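Local atomic coordinates of extracellular subtilisin-like serine proteinase (PDB entry 1SH7), a protein that probably cleaves peptide bonds as the catalytic domain of a cold-adapted, calcium-dependent, subtilisin-like serine endopeptidase from a psychrotrophic Vibrio. Residues 1-5 with 19-23; 41-46 with 207-213; 53-57 with 110-114; 173-179 with 196-202. All coordinates share one frame; numbering follows the deposited sequence.

Contact 1: residues 1-5 with 19-23; sequences QSNAI and DRNYN. With CA (calcium ion), chain E.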
loop_
_atom_site.group_PDB
_atom_site.type_symbol
_atom_site.label_atom_id
_atom_site.label_comp_id
_atom_site.label_asym_id
_atom_site.label_seq_id
_atom_site.Cartn_x
_atom_site.Cartn_y
_atom_site.Cartn_z
ATOM N N GLN A 1 -3.178 6.600 -18.050
ATOM C CA GLN A 1 -2.660 6.066 -19.355
ATOM C C GLN A 1 -1.382 6.802 -19.790
ATOM O O GLN A 1 -0.285 6.310 -19.563
ATOM C CB GLN A 1 -3.748 6.146 -20.440
ATOM C CG GLN A 1 -4.469 4.810 -20.743
ATOM C CD GLN A 1 -5.982 4.975 -20.940
ATOM O OE1 GLN A 1 -6.670 5.539 -20.080
ATOM N NE2 GLN A 1 -6.497 4.480 -22.065
ATOM N N SER A 2 -1.535 7.961 -20.440
ATOM C CA SER A 2 -0.409 8.859 -20.734
ATOM C C SER A 2 -0.564 10.098 -19.865
ATOM O O SER A 2 -1.591 10.246 -19.197
ATOM C CB SER A 2 -0.370 9.232 -22.221
ATOM O OG SER A 2 0.694 10.139 -22.496
ATOM N N ASN A 3 0.438 10.981 -19.865
ATOM C CA ASN A 3 0.534 12.054 -18.874
ATOM C C ASN A 3 0.583 11.453 -17.426
ATOM O O ASN A 3 0.151 12.100 -16.445
ATOM C CB ASN A 3 -0.649 13.064 -19.018
ATOM C CG ASN A 3 -0.614 13.874 -20.355
ATOM O OD1 ASN A 3 -1.661 14.313 -20.856
ATOM N ND2 ASN A 3 0.588 14.098 -20.899
ATOM N N ALA A 4 1.082 10.214 -17.307
ATOM C CA ALA A 4 1.009 9.499 -16.046
ATOM C C ALA A 4 1.929 10.160 -15.047
ATOM O O ALA A 4 2.982 10.654 -15.404
ATOM C CB ALA A 4 1.366 8.018 -16.212
ATOM N N ILE A 5 1.488 10.212 -13.802
ATOM C CA ILE A 5 2.297 10.732 -12.724
ATOM C C ILE A 5 3.388 9.727 -12.451
ATOM O O ILE A 5 3.287 8.551 -12.852
ATOM C CB ILE A 5 1.471 11.057 -11.452
ATOM C CG1 ILE A 5 0.655 9.845 -11.006
ATOM C CG2 ILE A 5 0.557 12.260 -11.700
ATOM C CD1 ILE A 5 0.056 10.016 -9.615
ATOM N N ASP A 19 8.887 7.124 -19.003
ATOM C CA ASP A 19 8.337 7.350 -20.350
ATOM C C ASP A 19 6.971 8.028 -20.367
ATOM O O ASP A 19 6.321 8.115 -21.419
ATOM C CB ASP A 19 8.258 6.033 -21.139
ATOM C CG ASP A 19 7.201 5.094 -20.596
ATOM O OD1 ASP A 19 6.959 4.037 -21.232
ATOM O OD2 ASP A 19 6.557 5.339 -19.533
ATOM N N ARG A 20 6.565 8.537 -19.206
ATOM C CA ARG A 20 5.289 9.211 -19.011
ATOM C C ARG A 20 4.052 8.336 -19.277
ATOM O O ARG A 20 2.968 8.830 -19.527
ATOM C CB ARG A 20 5.274 10.492 -19.830
ATOM C CG ARG A 20 6.389 11.458 -19.388
ATOM C CD ARG A 20 6.353 12.763 -20.145
ATOM N NE ARG A 20 6.790 12.593 -21.532
ATOM C CZ ARG A 20 6.047 12.841 -22.612
ATOM N NH1 ARG A 20 6.570 12.636 -23.825
ATOM N NH2 ARG A 20 4.792 13.286 -22.497
ATOM N N ASN A 21 4.228 7.026 -19.214
ATOM C CA ASN A 21 3.163 6.092 -19.508
ATOM C C ASN A 21 3.045 5.120 -18.356
ATOM O O ASN A 21 4.066 4.707 -17.792
ATOM C CB ASN A 21 3.452 5.308 -20.797
ATOM C CG ASN A 21 3.059 6.087 -22.067
ATOM O OD1 ASN A 21 1.898 6.109 -22.463
ATOM N ND2 ASN A 21 4.020 6.731 -22.668
ATOM N N TYR A 22 1.813 4.781 -17.996
ATOM C CA TYR A 22 1.526 3.651 -17.092
ATOM C C TYR A 22 0.663 2.645 -17.879
ATOM O O TYR A 22 -0.498 2.905 -18.182
ATOM C CB TYR A 22 0.822 4.113 -15.804
ATOM C CG TYR A 22 0.357 2.963 -14.925
ATOM C CD1 TYR A 22 1.247 2.035 -14.428
ATOM C CD2 TYR A 22 -0.991 2.783 -14.647
ATOM C CE1 TYR A 22 0.815 0.953 -13.680
ATOM C CE2 TYR A 22 -1.406 1.772 -13.880
ATOM C CZ TYR A 22 -0.500 0.828 -13.421
ATOM O OH TYR A 22 -0.974 -0.221 -12.670
ATOM N N ASN A 23 1.258 1.505 -18.175
ATOM C CA ASN A 23 0.631 0.433 -18.914
ATOM C C ASN A 23 0.143 -0.581 -17.901
ATOM O O ASN A 23 0.806 -0.844 -16.914
ATOM C CB ASN A 23 1.639 -0.267 -19.821
ATOM C CG ASN A 23 2.159 0.611 -20.943
ATOM O OD1 ASN A 23 3.362 0.729 -21.121
ATOM N ND2 ASN A 23 1.268 1.159 -21.734
HETATM CA CA CA E . 6.281 3.898 -17.554
HETATM O O HOH W 1 2.747 8.812 -24.504
HETATM O O HOH W 2 6.216 2.496 -19.388
#
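Gln1 and Ala4 fasten the N-terminal residues to the calcium loop 19-23 through backbone hydrogen bonds. Tyr22 N reaches Gln1 O at 3.0 Å, in the carbonyl plane, whereas Ala4 N meets Arg20 O at 3.2 Å from well above the plane of the Arg20 carbonyl.

Apolar contact is slight: the methyl of Ala4 packs on the beta carbon of Tyr22, Ala4 CB to Tyr22 CB being 4.0 Å. A water joins Ser2 OG to Asn21 ND2.

Metal binding belongs to residues 19-23: Asp19 OD2 and Asn21 O both hold the calcium ion, Asn21 O at 2.4 Å. Asp19 OD2 also accepts from Asn21 N at 2.9 Å, an Asx turn, and Asn21 ND2 donates to Asp19 O, tying the two ligand residues together. Asp9, Asp12 and Gln13 complete the protein ligands. The peptide of Asn21 and Tyr22 works on both sides, its carbonyl on calcium and its N-H on Gln1.

With CG anti to the backbone N (chi1 173°), the Tyr22 ring leads away from the N-terminal residues onto Leu8 and Ile11 of helix 6-11, its hydroxyl bonded to Val85 O. That helix and the loop after it join the two segments, and strand 32-37 follows the second.

Contact 2: residues 41-46 with 207-213; sequences NNNHEE and AWYDGGY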
loop_
_atom_site.group_PDB
_atom_site.type_symbol
_atom_site.label_atom_id
_atom_site.label_comp_id
_atom_site.label_asym_id
_atom_site.label_seq_id
_atom_site.Cartn_x
_atom_site.Cartn_y
_atom_site.Cartn_z
ATOM N N ASN A 41 -12.842 9.142 1.809
ATOM C CA ASN A 41 -13.924 9.929 1.244
ATOM C C ASN A 41 -14.552 9.113 0.115
ATOM O O ASN A 41 -14.049 9.089 -0.992
ATOM C CB ASN A 41 -13.372 11.284 0.757
ATOM C CG ASN A 41 -14.439 12.191 0.127
ATOM O OD1 ASN A 41 -14.152 13.358 -0.217
ATOM N ND2 ASN A 41 -15.621 11.649 -0.100
ATOM N N ASN A 42 -15.629 8.390 0.433
ATOM C CA ASN A 42 -16.315 7.536 -0.562
ATOM C C ASN A 42 -16.852 8.305 -1.760
ATOM O O ASN A 42 -16.961 7.752 -2.851
ATOM C CB ASN A 42 -17.488 6.745 0.051
ATOM C CG ASN A 42 -17.073 5.880 1.204
ATOM O OD1 ASN A 42 -17.677 5.935 2.294
ATOM N ND2 ASN A 42 -16.033 5.094 1.000
ATOM N N ASN A 43 -17.144 9.579 -1.574
ATOM C CA ASN A 43 -17.694 10.395 -2.639
ATOM C C ASN A 43 -16.650 11.051 -3.565
ATOM O O ASN A 43 -17.016 11.759 -4.503
ATOM C CB ASN A 43 -18.605 11.474 -2.066
ATOM C CG ASN A 43 -19.650 10.933 -1.071
ATOM O OD1 ASN A 43 -19.782 11.477 0.046
ATOM N ND2 ASN A 43 -20.422 9.913 -1.467
ATOM N N HIS A 44 -15.365 10.814 -3.311
ATOM C CA HIS A 44 -14.328 11.411 -4.128
ATOM C C HIS A 44 -14.484 10.954 -5.587
ATOM O O HIS A 44 -14.781 9.786 -5.851
ATOM C CB HIS A 44 -12.920 11.101 -3.609
ATOM C CG HIS A 44 -11.881 11.997 -4.196
ATOM N ND1 HIS A 44 -11.546 11.942 -5.529
ATOM C CD2 HIS A 44 -11.214 13.055 -3.682
ATOM C CE1 HIS A 44 -10.654 12.881 -5.796
ATOM N NE2 HIS A 44 -10.435 13.572 -4.690
ATOM N N GLU A 45 -14.261 11.862 -6.532
ATOM C CA GLU A 45 -14.471 11.535 -7.955
ATOM C C GLU A 45 -13.540 10.448 -8.468
ATOM O O GLU A 45 -13.820 9.782 -9.464
ATOM C CB GLU A 45 -14.303 12.773 -8.838
ATOM C CG GLU A 45 -12.882 13.329 -8.910
ATOM C CD GLU A 45 -12.818 14.690 -9.590
ATOM O OE1 GLU A 45 -13.876 15.117 -10.079
ATOM O OE2 GLU A 45 -11.726 15.310 -9.671
ATOM N N GLU A 46 -12.412 10.275 -7.810
ATOM C CA GLU A 46 -11.446 9.254 -8.222
ATOM C C GLU A 46 -11.988 7.846 -8.105
ATOM O O GLU A 46 -11.501 6.937 -8.777
ATOM C CB GLU A 46 -10.178 9.366 -7.367
ATOM C CG GLU A 46 -9.157 10.355 -7.884
ATOM C CD GLU A 46 -8.422 9.826 -9.106
ATOM O OE1 GLU A 46 -7.330 9.212 -8.950
ATOM O OE2 GLU A 46 -8.944 10.015 -10.226
ATOM N N ALA A 207 -5.850 11.668 -4.393
ATOM C CA ALA A 207 -7.063 12.252 -3.806
ATOM C C ALA A 207 -6.878 12.792 -2.378
ATOM O O ALA A 207 -6.000 12.341 -1.653
ATOM C CB ALA A 207 -8.186 11.241 -3.841
ATOM N N TRP A 208 -7.673 13.797 -2.009
ATOM C CA TRP A 208 -7.675 14.373 -0.668
ATOM C C TRP A 208 -9.101 14.411 -0.098
ATOM O O TRP A 208 -10.090 14.332 -0.848
ATOM C CB TRP A 208 -7.073 15.775 -0.715
ATOM C CG TRP A 208 -6.549 16.314 0.621
ATOM C CD1 TRP A 208 -6.912 17.497 1.244
ATOM C CD2 TRP A 208 -5.555 15.713 1.466
ATOM N NE1 TRP A 208 -6.187 17.662 2.399
ATOM C CE2 TRP A 208 -5.350 16.580 2.560
ATOM C CE3 TRP A 208 -4.769 14.544 1.381
ATOM C CZ2 TRP A 208 -4.436 16.280 3.595
ATOM C CZ3 TRP A 208 -3.843 14.265 2.392
ATOM C CH2 TRP A 208 -3.685 15.135 3.478
ATOM N N TYR A 209 -9.230 14.498 1.228
ATOM C CA TYR A 209 -10.552 14.329 1.853
ATOM C C TYR A 209 -11.572 15.408 1.484
ATOM O O TYR A 209 -12.804 15.195 1.615
ATOM C CB TYR A 209 -10.420 14.278 3.376
ATOM C CG TYR A 209 -10.241 15.599 4.059
ATOM C CD1 TYR A 209 -8.983 16.190 4.171
ATOM C CD2 TYR A 209 -11.325 16.257 4.636
ATOM C CE1 TYR A 209 -8.813 17.401 4.824
ATOM C CE2 TYR A 209 -11.169 17.483 5.288
ATOM C CZ TYR A 209 -9.916 18.046 5.368
ATOM O OH TYR A 209 -9.720 19.236 5.989
ATOM N N ASP A 210 -11.077 16.559 1.050
ATOM C CA ASP A 210 -11.959 17.675 0.675
ATOM C C ASP A 210 -12.535 17.571 -0.734
ATOM O O ASP A 210 -13.239 18.477 -1.161
ATOM C CB ASP A 210 -11.256 19.029 0.880
ATOM C CG ASP A 210 -10.010 19.215 -0.013
ATOM O OD1 ASP A 210 -9.327 20.255 0.163
ATOM O OD2 ASP A 210 -9.663 18.385 -0.909
ATOM N N GLY A 211 -12.268 16.470 -1.450
ATOM C CA GLY A 211 -12.730 16.328 -2.815
ATOM C C GLY A 211 -11.757 16.739 -3.899
ATOM O O GLY A 211 -12.001 16.462 -5.081
ATOM N N GLY A 212 -10.652 17.355 -3.512
ATOM C CA GLY A 212 -9.587 17.765 -4.408
ATOM C C GLY A 212 -8.397 16.791 -4.342
ATOM O O GLY A 212 -8.578 15.553 -4.196
ATOM N N TYR A 213 -7.190 17.330 -4.428
ATOM C CA TYR A 213 -5.960 16.531 -4.504
ATOM C C TYR A 213 -4.867 17.119 -3.650
ATOM O O TYR A 213 -4.950 18.253 -3.217
ATOM C CB TYR A 213 -5.494 16.381 -5.958
ATOM C CG TYR A 213 -6.571 15.746 -6.811
ATOM C CD1 TYR A 213 -6.662 14.389 -6.930
ATOM C CD2 TYR A 213 -7.531 16.523 -7.466
ATOM C CE1 TYR A 213 -7.675 13.791 -7.670
ATOM C CE2 TYR A 213 -8.546 15.938 -8.207
ATOM C CZ TYR A 213 -8.624 14.568 -8.287
ATOM O OH TYR A 213 -9.592 13.925 -8.991
HETATM O O HOH W 3 -13.997 14.762 -5.641
HETATM O O HOH W 4 -11.859 17.495 -7.611
HETATM O O HOH W 5 -6.280 9.456 -6.385
#
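His44 closes a type I turn that begins at Asn41 and faces a second type I turn, Trp208 to Gly211, between strands 204-207 and 213-216. These two strands form a beta hairpin, its loop held by the histidine. His44 NE2 donates to Gly212 O at 2.8 Å, nearly straight and in the ring plane, and the same carbonyl accepts from Trp208 N within the hairpin. On the other ring nitrogen, Glu46 N donates to His44 ND1 at 3.0 Å, also in plane. Two bonds fix the rotation of the imidazole and leave its faces for packing. The methyl of Ala207 sits over the centre of one face in a CH-pi contact, 3.4 Å from Ala207 CB to the His44 ring centroid; the water over the other bridges Glu45 N and Gly211 O.

The imidazole also turns an edge toward the face of Tyr213, an offset edge-to-face pair with planes at 78°. Glu46 CG comes to the rim of the tyrosine, while its carboxylate turns to the backbone N-H groups of Gln82 and Tyr83. Glu45 crosses the tyrosine at about a right angle, and Tyr213 OH donates to the anti lone pair of Glu45 OE2 at 2.6 Å.

Contact 3: residues 53-57 with 110-114; sequences SGYDF and SGVDW. With CA (calcium ion), chain D.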
loop_
_atom_site.group_PDB
_atom_site.type_symbol
_atom_site.label_atom_id
_atom_site.label_comp_id
_atom_site.label_asym_id
_atom_site.label_seq_id
_atom_site.Cartn_x
_atom_site.Cartn_y
_atom_site.Cartn_z
ATOM N N SER A 53 -17.971 2.490 2.860
ATOM C CA SER A 53 -17.532 2.440 4.237
ATOM C C SER A 53 -17.437 0.970 4.713
ATOM O O SER A 53 -18.202 0.102 4.285
ATOM C CB SER A 53 -18.513 3.225 5.133
ATOM O OG SER A 53 -18.376 4.625 4.961
ATOM N N GLY A 54 -16.499 0.706 5.606
ATOM C CA GLY A 54 -16.365 -0.602 6.220
ATOM C C GLY A 54 -16.901 -0.481 7.644
ATOM O O GLY A 54 -18.066 -0.805 7.935
ATOM N N TYR A 55 -16.029 -0.005 8.530
ATOM C CA TYR A 55 -16.407 0.362 9.882
ATOM C C TYR A 55 -15.482 1.470 10.396
ATOM O O TYR A 55 -14.326 1.580 9.963
ATOM C CB TYR A 55 -16.333 -0.849 10.821
ATOM C CG TYR A 55 -17.056 -0.592 12.129
ATOM C CD1 TYR A 55 -18.441 -0.701 12.214
ATOM C CD2 TYR A 55 -16.358 -0.229 13.271
ATOM C CE1 TYR A 55 -19.124 -0.428 13.409
ATOM C CE2 TYR A 55 -17.021 -0.003 14.485
ATOM C CZ TYR A 55 -18.392 -0.097 14.551
ATOM O OH TYR A 55 -19.029 0.183 15.760
ATOM N N ASP A 56 -16.002 2.299 11.306
ATOM C CA ASP A 56 -15.221 3.364 11.983
ATOM C C ASP A 56 -14.962 3.030 13.469
ATOM O O ASP A 56 -15.837 3.216 14.312
ATOM C CB ASP A 56 -15.994 4.691 11.828
ATOM C CG ASP A 56 -15.336 5.867 12.520
ATOM O OD1 ASP A 56 -15.826 7.026 12.305
ATOM O OD2 ASP A 56 -14.350 5.755 13.272
ATOM N N PHE A 57 -13.758 2.578 13.787
ATOM C CA PHE A 57 -13.387 2.220 15.153
ATOM C C PHE A 57 -12.900 3.380 16.017
ATOM O O PHE A 57 -12.587 3.180 17.182
ATOM C CB PHE A 57 -12.301 1.151 15.149
ATOM C CG PHE A 57 -12.795 -0.171 14.679
ATOM C CD1 PHE A 57 -13.485 -0.999 15.547
ATOM C CD2 PHE A 57 -12.635 -0.547 13.359
ATOM C CE1 PHE A 57 -13.962 -2.220 15.117
ATOM C CE2 PHE A 57 -13.125 -1.754 12.899
ATOM C CZ PHE A 57 -13.793 -2.596 13.774
ATOM N N SER A 110 -8.606 -3.719 16.305
ATOM C CA SER A 110 -10.005 -3.968 15.990
ATOM C C SER A 110 -10.222 -3.874 14.481
ATOM O O SER A 110 -10.973 -4.666 13.906
ATOM C CB SER A 110 -10.926 -2.956 16.709
ATOM O OG SER A 110 -10.890 -3.152 18.114
ATOM N N GLY A 111 -9.579 -2.895 13.846
ATOM C CA GLY A 111 -9.666 -2.733 12.409
ATOM C C GLY A 111 -9.037 -3.935 11.701
ATOM O O GLY A 111 -9.592 -4.426 10.724
ATOM N N VAL A 112 -7.897 -4.404 12.208
ATOM C CA VAL A 112 -7.193 -5.537 11.589
ATOM C C VAL A 112 -8.075 -6.803 11.683
ATOM O O VAL A 112 -8.293 -7.496 10.686
ATOM C CB VAL A 112 -5.809 -5.748 12.233
ATOM C CG1 VAL A 112 -5.165 -7.060 11.787
ATOM C CG2 VAL A 112 -4.908 -4.543 11.958
ATOM N N ASP A 113 -8.595 -7.077 12.872
ATOM C CA ASP A 113 -9.513 -8.185 13.127
ATOM C C ASP A 113 -10.776 -8.087 12.253
ATOM O O ASP A 113 -11.293 -9.098 11.770
ATOM C CB ASP A 113 -9.944 -8.185 14.601
ATOM C CG ASP A 113 -8.858 -8.645 15.549
ATOM O OD1 ASP A 113 -9.131 -8.574 16.784
ATOM O OD2 ASP A 113 -7.732 -9.107 15.182
ATOM N N TRP A 114 -11.277 -6.869 12.061
ATOM C CA TRP A 114 -12.467 -6.656 11.247
ATOM C C TRP A 114 -12.247 -7.062 9.790
ATOM O O TRP A 114 -13.120 -7.651 9.144
ATOM C CB TRP A 114 -12.894 -5.184 11.325
ATOM C CG TRP A 114 -14.191 -4.914 10.688
ATOM C CD1 TRP A 114 -15.408 -4.897 11.294
ATOM C CD2 TRP A 114 -14.437 -4.663 9.294
ATOM N NE1 TRP A 114 -16.384 -4.593 10.383
ATOM C CE2 TRP A 114 -15.819 -4.455 9.145
ATOM C CE3 TRP A 114 -13.626 -4.541 8.166
ATOM C CZ2 TRP A 114 -16.404 -4.147 7.914
ATOM C CZ3 TRP A 114 -14.209 -4.255 6.949
ATOM C CH2 TRP A 114 -15.576 -4.078 6.831
HETATM CA CA CA D . -17.476 8.111 11.311
HETATM O O HOH W 6 -15.855 9.250 9.999
HETATM O O HOH W 7 -19.275 9.476 10.577
HETATM O O HOH W 8 -16.915 9.945 12.804
#
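Phe57, Tyr55 and Trp114 make an aromatic cluster where the outermost strand of the parallel sheet, 51-56, meets helix 105-118, a strand-on-helix packing within the alpha/beta fold of the subtilases. No hydrogen bond crosses this contact, which is made by rings, methylenes and glycine backbone.

The phenylalanine ring lies between strand and helix. Over one face comes the methylene of Ser110, with Ser110 CB 3.4 Å from Phe57 CD1, and Gly111 N stands over the same face. The opposite face carries Tyr55 CD2. Phe57 turns its edge toward the face of the indole, the ring planes at 73°, and its tip reaches the base of the tryptophan, Phe57 CZ to Trp114 CB being 3.7 Å.

The indole is met at two further places. Tyr55 CB sits over its five-membered ring in a CH-pi contact, while the far end of the six-membered ring comes up to the strand backbone, 3.6 Å from Trp114 CH2 to Gly54 CA. Trp114 CG is anti to the backbone N (chi1 -172°), which extends the indole from the helix across to the strand. Gly54, having no side chain, admits it.

In the next shell, Ser110 OG is bonded to Ser106 O one turn back in the helix, and the backbones of Tyr55 and Phe57 pair with Arg95 of strand 90-95. Between Tyr55 and Phe57, Asp56, the last residue of the strand, points away from the helix; Asp61 and Asp63 also bind its calcium ion, with three waters, and Asp56 OD1 binds the metal at 2.2 Å.

Contact 4: residues 173-179 with 196-202; sequences GVTVGST and DLFAPGS. With CA (calcium ion), chain C.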
loop_
_atom_site.group_PDB
_atom_site.type_symbol
_atom_site.label_atom_id
_atom_site.label_comp_id
_atom_site.label_asym_id
_atom_site.label_seq_id
_atom_site.Cartn_x
_atom_site.Cartn_y
_atom_site.Cartn_z
ATOM N N GLY A 173 4.197 -9.885 6.773
ATOM C CA GLY A 173 3.697 -8.715 6.106
ATOM C C GLY A 173 4.653 -8.332 5.014
ATOM O O GLY A 173 5.809 -8.739 5.012
ATOM N N VAL A 174 4.149 -7.549 4.062
ATOM C CA VAL A 174 4.962 -6.979 3.019
ATOM C C VAL A 174 5.193 -5.534 3.391
ATOM O O VAL A 174 4.266 -4.712 3.333
ATOM C CB VAL A 174 4.280 -7.059 1.648
ATOM C CG1 VAL A 174 5.203 -6.492 0.590
ATOM C CG2 VAL A 174 3.867 -8.514 1.298
ATOM N N THR A 175 6.431 -5.245 3.800
ATOM C CA THR A 175 6.832 -3.983 4.416
ATOM C C THR A 175 7.563 -3.140 3.368
ATOM O O THR A 175 8.515 -3.600 2.727
ATOM C CB THR A 175 7.755 -4.280 5.593
ATOM O OG1 THR A 175 7.059 -5.099 6.558
ATOM C CG2 THR A 175 8.160 -2.987 6.354
ATOM N N VAL A 176 7.115 -1.912 3.198
ATOM C CA VAL A 176 7.436 -1.122 2.026
ATOM C C VAL A 176 8.184 0.143 2.374
ATOM O O VAL A 176 7.677 0.984 3.117
ATOM C CB VAL A 176 6.141 -0.696 1.288
ATOM C CG1 VAL A 176 6.512 0.050 -0.029
ATOM C CG2 VAL A 176 5.251 -1.894 1.040
ATOM N N GLY A 177 9.404 0.262 1.855
ATOM C CA GLY A 177 10.153 1.508 1.864
ATOM C C GLY A 177 9.850 2.384 0.660
ATOM O O GLY A 177 9.175 1.978 -0.306
ATOM N N SER A 178 10.353 3.607 0.712
ATOM C CA SER A 178 9.971 4.676 -0.232
ATOM C C SER A 178 11.136 5.097 -1.093
ATOM O O SER A 178 12.252 5.227 -0.585
ATOM C CB SER A 178 9.523 5.901 0.538
ATOM O OG SER A 178 9.204 6.955 -0.341
ATOM N N THR A 179 10.877 5.330 -2.373
ATOM C CA THR A 179 11.862 5.942 -3.273
ATOM C C THR A 179 11.354 7.226 -3.952
ATOM O O THR A 179 10.154 7.551 -3.934
ATOM C CB THR A 179 12.251 4.973 -4.416
ATOM O OG1 THR A 179 11.061 4.528 -5.103
ATOM C CG2 THR A 179 12.967 3.765 -3.906
ATOM N N ASP A 196 10.698 -5.352 2.813
ATOM C CA ASP A 196 10.644 -6.355 1.762
ATOM C C ASP A 196 10.958 -5.798 0.388
ATOM O O ASP A 196 11.522 -6.500 -0.427
ATOM C CB ASP A 196 9.263 -6.990 1.695
ATOM C CG ASP A 196 8.922 -7.802 2.937
ATOM O OD1 ASP A 196 9.363 -8.964 3.050
ATOM O OD2 ASP A 196 8.212 -7.371 3.838
ATOM N N LEU A 197 10.575 -4.549 0.147
ATOM C CA LEU A 197 10.830 -3.871 -1.141
ATOM C C LEU A 197 10.535 -2.381 -1.038
ATOM O O LEU A 197 9.930 -1.933 -0.059
ATOM C CB LEU A 197 10.013 -4.499 -2.294
ATOM C CG LEU A 197 8.539 -4.099 -2.473
ATOM C CD1 LEU A 197 7.905 -4.678 -3.724
ATOM C CD2 LEU A 197 7.752 -4.551 -1.253
ATOM N N PHE A 198 10.967 -1.636 -2.058
ATOM C CA PHE A 198 10.746 -0.211 -2.183
ATOM C C PHE A 198 9.635 0.034 -3.204
ATOM O O PHE A 198 9.464 -0.731 -4.156
ATOM C CB PHE A 198 12.027 0.494 -2.696
ATOM C CG PHE A 198 13.136 0.558 -1.671
ATOM C CD1 PHE A 198 14.177 -0.379 -1.674
ATOM C CD2 PHE A 198 13.132 1.530 -0.695
ATOM C CE1 PHE A 198 15.166 -0.340 -0.723
ATOM C CE2 PHE A 198 14.140 1.557 0.270
ATOM C CZ PHE A 198 15.153 0.626 0.245
ATOM N N ALA A 199 8.923 1.143 -3.054
ATOM C CA ALA A 199 7.995 1.602 -4.083
ATOM C C ALA A 199 7.985 3.150 -4.073
ATOM O O ALA A 199 8.445 3.756 -3.110
ATOM C CB ALA A 199 6.588 1.045 -3.781
ATOM N N PRO A 200 7.454 3.788 -5.125
ATOM C CA PRO A 200 7.332 5.249 -5.152
ATOM C C PRO A 200 6.638 5.863 -3.928
ATOM O O PRO A 200 5.486 5.524 -3.622
ATOM C CB PRO A 200 6.522 5.494 -6.432
ATOM C CG PRO A 200 6.926 4.371 -7.336
ATOM C CD PRO A 200 6.956 3.180 -6.371
ATOM N N GLY A 201 7.330 6.772 -3.244
ATOM C CA GLY A 201 6.760 7.428 -2.076
ATOM C C GLY A 201 7.028 8.894 -1.844
ATOM O O GLY A 201 6.366 9.517 -0.993
ATOM N N SER A 202 7.960 9.467 -2.611
ATOM C CA SER A 202 8.236 10.893 -2.586
ATOM C C SER A 202 7.431 11.631 -3.661
ATOM O O SER A 202 7.404 11.214 -4.814
ATOM C CB SER A 202 9.739 11.123 -2.739
ATOM O OG SER A 202 10.395 10.790 -1.504
HETATM CA CA CA C . 8.110 -9.349 5.128
HETATM O O HOH W 9 7.707 -7.759 6.958
HETATM O O HOH W 10 7.363 -11.005 3.664
HETATM O O HOH W 11 9.787 -11.227 5.473
HETATM O O HOH W 12 10.197 -8.369 5.728
#
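Asp196 and Thr175 exchange hydrogen bonds at the calcium end of this strand pair. Thr175 N donates to the anti lone pair of Asp196 OD2 at 2.8 Å, and Asp196 N returns a bond to Thr175 O, also 2.8 Å; Leu197 N adds a weak one to that carbonyl. Both oxygens of the aspartate grip calcium, with Asp196 OD2 2.4 Å from the ion, so this oxygen serves metal and backbone together. Gly173 O, Pro171 O and four waters complete the shell. One of these waters donates to Thr175 OG1, which is also hydrogen-bonded to Ala168 O.

Strands 174-179 and 197-200 run parallel from here, at the edge of the seven-stranded sheet of the subtilisin fold. Gly177 is gripped through both its backbone polar atoms: Gly177 N donates to Leu197 O at 3.0 Å, and Gly177 O accepts from Ala199 N at 2.9 Å. Thr179 N then meets Ala199 O. Beyond Pro200, which lacks an N-H, Thr179 O accepts twice, from Gly201 N at 3.0 Å and from Ser202 N at 3.2 Å.

On the other side of strand 174-179, the backbones of Val174 and Val176 are hydrogen-bonded to strand 150-154 and to Ala155 just after it. Val176 and Ala199 share a face that packs on helix 219-236, with Val176 CG1 3.9 Å from Ala199 CB. Phe198 lies on the other face, its CB against Thr179 CG2. Ser178 OG, placed anti to its own nitrogen (chi1 178°), lies over the Gly201 backbone, and Ser186 OG is hydrogen-bonded to both Ser178 OG and Ser202 OG.

How the contacts relate
Contact 4 is the buried one, a strand pair of the parallel sheet; contacts 1 and 3 lie at the surface, and contact 2 is partly buried. Contacts 3 and 4 reach the same sheet at its two outermost strands, on opposite sides of the chain's centre, yet one is built from aromatic packing and the other from a ladder of backbone bonds. Calcium marks contacts 1, 3 and 4, each with its own ion; contact 2 has none and relies on a histidine, carboxylates and waters. Contacts 2 and 3 touch through a probable hydrogen bond between Asn42 and Ser53; the other pairs do not touch, and contacts 1 and 3 are the farthest apart, about 34 Å between centres.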